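Local coordinates for Mgp-operon protein 3 (Mycoplasma pneumoniae, PDB 6RJ1) that probably acts, as the P40/P90 polypeptide, in cell adhesion of this human pathogen, as an extracellular, membrane-associated partner of the adhesin P1, at residues A[600-605]-A[634-639]. Residue numbers count along the deposited sequence, not the author numbering.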
ATOM      1  N   GLY A 600      -6.041  23.046   4.433  1.00 60.11           N
ATOM      2  CA  GLY A 600      -4.931  22.456   3.691  1.00 58.22           C
ATOM      3  C   GLY A 600      -5.239  21.981   2.288  1.00 58.78           C
ATOM      4  O   GLY A 600      -4.436  21.249   1.712  1.00 58.27           O
ATOM      5  N   LEU A 601      -6.390  22.399   1.717  1.00 53.19           N
ATOM      6  CA  LEU A 601      -6.837  22.003   0.383  1.00 52.23           C
ATOM      7  C   LEU A 601      -5.832  22.306  -0.715  1.00 57.86           C
ATOM      8  O   LEU A 601      -5.505  21.415  -1.507  1.00 57.64           O
ATOM      9  CB  LEU A 601      -8.221  22.606   0.049  1.00 51.67           C
ATOM     10  CG  LEU A 601      -8.861  22.248  -1.310  1.00 55.60           C
ATOM     11  CD1 LEU A 601      -9.040  20.739  -1.480  1.00 55.41           C
ATOM     12  CD2 LEU A 601     -10.192  22.963  -1.493  1.00 56.53           C
ATOM     13  N   ASN A 602      -5.345  23.557  -0.758  1.00 54.39           N
ATOM     14  CA  ASN A 602      -4.419  24.001  -1.791  1.00 53.73           C
ATOM     15  C   ASN A 602      -2.972  24.174  -1.321  1.00 57.75           C
ATOM     16  O   ASN A 602      -2.077  24.212  -2.156  1.00 58.72           O
ATOM     17  CB  ASN A 602      -4.938  25.282  -2.436  1.00 52.94           C
ATOM     18  CG  ASN A 602      -6.337  25.170  -2.982  1.00 73.32           C
ATOM     19  OD1 ASN A 602      -6.625  24.387  -3.910  1.00 66.99           O
ATOM     20  ND2 ASN A 602      -7.235  25.964  -2.417  1.00 62.30           N
ATOM     21  N   GLY A 603      -2.756  24.282  -0.012  1.00 52.43           N
ATOM     22  CA  GLY A 603      -1.428  24.485   0.552  1.00 51.49           C
ATOM     23  C   GLY A 603      -1.389  24.347   2.056  1.00 55.79           C
ATOM     24  O   GLY A 603      -2.409  24.012   2.666  1.00 54.17           O
ATOM     25  N   PRO A 604      -0.226  24.610   2.692  1.00 54.06           N
ATOM     26  CA  PRO A 604      -0.130  24.440   4.158  1.00 54.42           C
ATOM     27  C   PRO A 604      -1.016  25.371   5.000  1.00 61.31           C
ATOM     28  O   PRO A 604      -1.435  26.432   4.533  1.00 61.58           O
ATOM     29  CB  PRO A 604       1.362  24.656   4.450  1.00 55.66           C
ATOM     30  CG  PRO A 604       2.049  24.571   3.149  1.00 59.83           C
ATOM     31  CD  PRO A 604       1.069  25.009   2.112  1.00 55.44           C
ATOM     32  N   ILE A 605      -1.314  24.950   6.246  1.00 59.05           N
ATOM     33  CA  ILE A 605      -2.128  25.688   7.221  1.00 59.55           C
ATOM     34  C   ILE A 605      -1.825  25.233   8.656  1.00 64.75           C
ATOM     35  O   ILE A 605      -1.735  26.060   9.559  1.00 64.79           O
ATOM     36  CB  ILE A 605      -3.665  25.663   6.890  1.00 62.82           C
ATOM     37  CG1 ILE A 605      -4.439  26.762   7.675  1.00 63.10           C
ATOM     38  CG2 ILE A 605      -4.299  24.264   7.066  1.00 62.00           C
ATOM     39  CD1 ILE A 605      -5.675  27.282   7.016  1.00 61.24           C
ATOM     40  N   VAL A 634     -11.005  31.125   4.498  1.00 67.15           N
ATOM     41  CA  VAL A 634      -9.637  30.927   4.985  1.00 66.33           C
ATOM     42  C   VAL A 634      -8.913  30.272   3.818  1.00 68.35           C
ATOM     43  O   VAL A 634      -9.068  29.074   3.566  1.00 68.46           O
ATOM     44  CB  VAL A 634      -9.504  30.123   6.309  1.00 70.55           C
ATOM     45  CG1 VAL A 634      -8.047  30.037   6.747  1.00 70.10           C
ATOM     46  CG2 VAL A 634     -10.347  30.739   7.418  1.00 70.60           C
ATOM     47  N   GLN A 635      -8.187  31.093   3.064  1.00 63.08           N
ATOM     48  CA  GLN A 635      -7.482  30.690   1.857  1.00 61.47           C
ATOM     49  C   GLN A 635      -6.187  29.965   2.100  1.00 63.30           C
ATOM     50  O   GLN A 635      -5.463  30.227   3.059  1.00 61.85           O
ATOM     51  CB  GLN A 635      -7.256  31.885   0.932  1.00 62.35           C
ATOM     52  CG  GLN A 635      -8.485  32.269   0.133  1.00 60.61           C
ATOM     53  CD  GLN A 635      -8.253  33.461  -0.752  1.00 76.99           C
ATOM     54  OE1 GLN A 635      -7.194  34.103  -0.734  1.00 70.42           O
ATOM     55  NE2 GLN A 635      -9.259  33.787  -1.550  1.00 74.75           N
ATOM     56  N   THR A 636      -5.876  29.106   1.149  1.00 60.58           N
ATOM     57  CA  THR A 636      -4.718  28.235   1.115  1.00 60.97           C
ATOM     58  C   THR A 636      -4.212  28.221  -0.339  1.00 65.59           C
ATOM     59  O   THR A 636      -5.017  28.379  -1.258  1.00 66.92           O
ATOM     60  CB  THR A 636      -5.098  26.882   1.799  1.00 73.90           C
ATOM     61  OG1 THR A 636      -3.990  26.005   1.821  1.00 79.37           O
ATOM     62  CG2 THR A 636      -6.346  26.189   1.192  1.00 69.46           C
ATOM     63  N   THR A 637      -2.889  28.172  -0.554  1.00 60.88           N
ATOM     64  CA  THR A 637      -2.317  28.175  -1.911  1.00 60.06           C
ATOM     65  C   THR A 637      -1.062  27.304  -1.946  1.00 61.59           C
ATOM     66  O   THR A 637      -0.444  27.110  -0.907  1.00 61.72           O
ATOM     67  CB  THR A 637      -2.129  29.627  -2.465  1.00 64.31           C
ATOM     68  OG1 THR A 637      -2.090  29.606  -3.894  1.00 62.17           O
ATOM     69  CG2 THR A 637      -0.888  30.335  -1.924  1.00 58.57           C
ATOM     70  N   TYR A 638      -0.695  26.790  -3.127  1.00 56.75           N
ATOM     71  CA  TYR A 638       0.485  25.939  -3.322  1.00 56.48           C
ATOM     72  C   TYR A 638       1.799  26.683  -2.958  1.00 61.45           C
ATOM     73  O   TYR A 638       1.931  27.856  -3.300  1.00 59.68           O
ATOM     74  CB  TYR A 638       0.537  25.390  -4.774  1.00 56.51           C
ATOM     75  CG  TYR A 638       1.505  24.242  -4.952  1.00 56.93           C
ATOM     76  CD1 TYR A 638       1.115  22.932  -4.702  1.00 57.72           C
ATOM     77  CD2 TYR A 638       2.829  24.470  -5.306  1.00 59.00           C
ATOM     78  CE1 TYR A 638       2.022  21.875  -4.795  1.00 58.55           C
ATOM     79  CE2 TYR A 638       3.751  23.425  -5.379  1.00 59.45           C
ATOM     80  CZ  TYR A 638       3.339  22.128  -5.141  1.00 65.31           C
ATOM     81  OH  TYR A 638       4.239  21.101  -5.255  1.00 68.24           O
ATOM     82  N   PRO A 639       2.776  26.006  -2.294  1.00 59.55           N
ATOM     83  CA  PRO A 639       4.034  26.689  -1.909  1.00 59.68           C
ATOM     84  C   PRO A 639       5.013  27.032  -3.044  1.00 64.84           C
ATOM     85  O   PRO A 639       6.124  26.494  -3.103  1.00 64.80           O
ATOM     86  CB  PRO A 639       4.659  25.716  -0.905  1.00 61.21           C
ATOM     87  CG  PRO A 639       4.146  24.383  -1.310  1.00 65.23           C
ATOM     88  CD  PRO A 639       2.738  24.628  -1.766  1.00 60.42           C
TER
HETATM   89  O   HOH W   1      -1.601  27.643   2.129  1.00 52.78           O
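A bound water supplies the best-formed polar link. The water oxygen lies within hydrogen-bonding distance of Pro604 O (2.7 Å), accepts from Thr637 N (3.0 Å) and hydrogen-bonds Thr636 OG1 at 2.9 Å, so one molecule joins the turn 600-605 to the extended segment 634-639. Direct bonds are weaker: Gly603 N reaches Thr636 OG1 at 2.8 Å but with an angle of only 117°, and Asn602 ND2 reaches Thr636 O at 3.5 Å and 136°. Thr636 OG1 thus lies beside the Gly603 backbone, 2.8 Å from Gly603 N and 2.7 Å from Gly603 O. Thr636 accordingly has the largest covered area, 107 Å², and its CG2 packs 3.8 Å from Leu601 N.

Close approach of the backbones depends on Gly603: its CA makes a CA-H...O contact with Thr637 O (3.2 Å, 161° at the hydrogen), and an ideal CB there would fall 1.7 Å from that oxygen. Farther out, Ile605 CD1 meets Val634 CG1 at 3.6 Å, and Pro604 CD lies 4.2 Å from Pro639 CD.

Neither segment is regular helix or strand, so this is loop-to-loop packing within the MgpC adhesin family region. Leu601 packs on helix 503-511, whose Asn511 hydrogen-bonds Leu601 O, while Pro604 and Pro639 both touch Trp579. Tyr638 and Pro639 lie against Leu577 of strand 575-577, joining the paired loops to the branched mixed sheet.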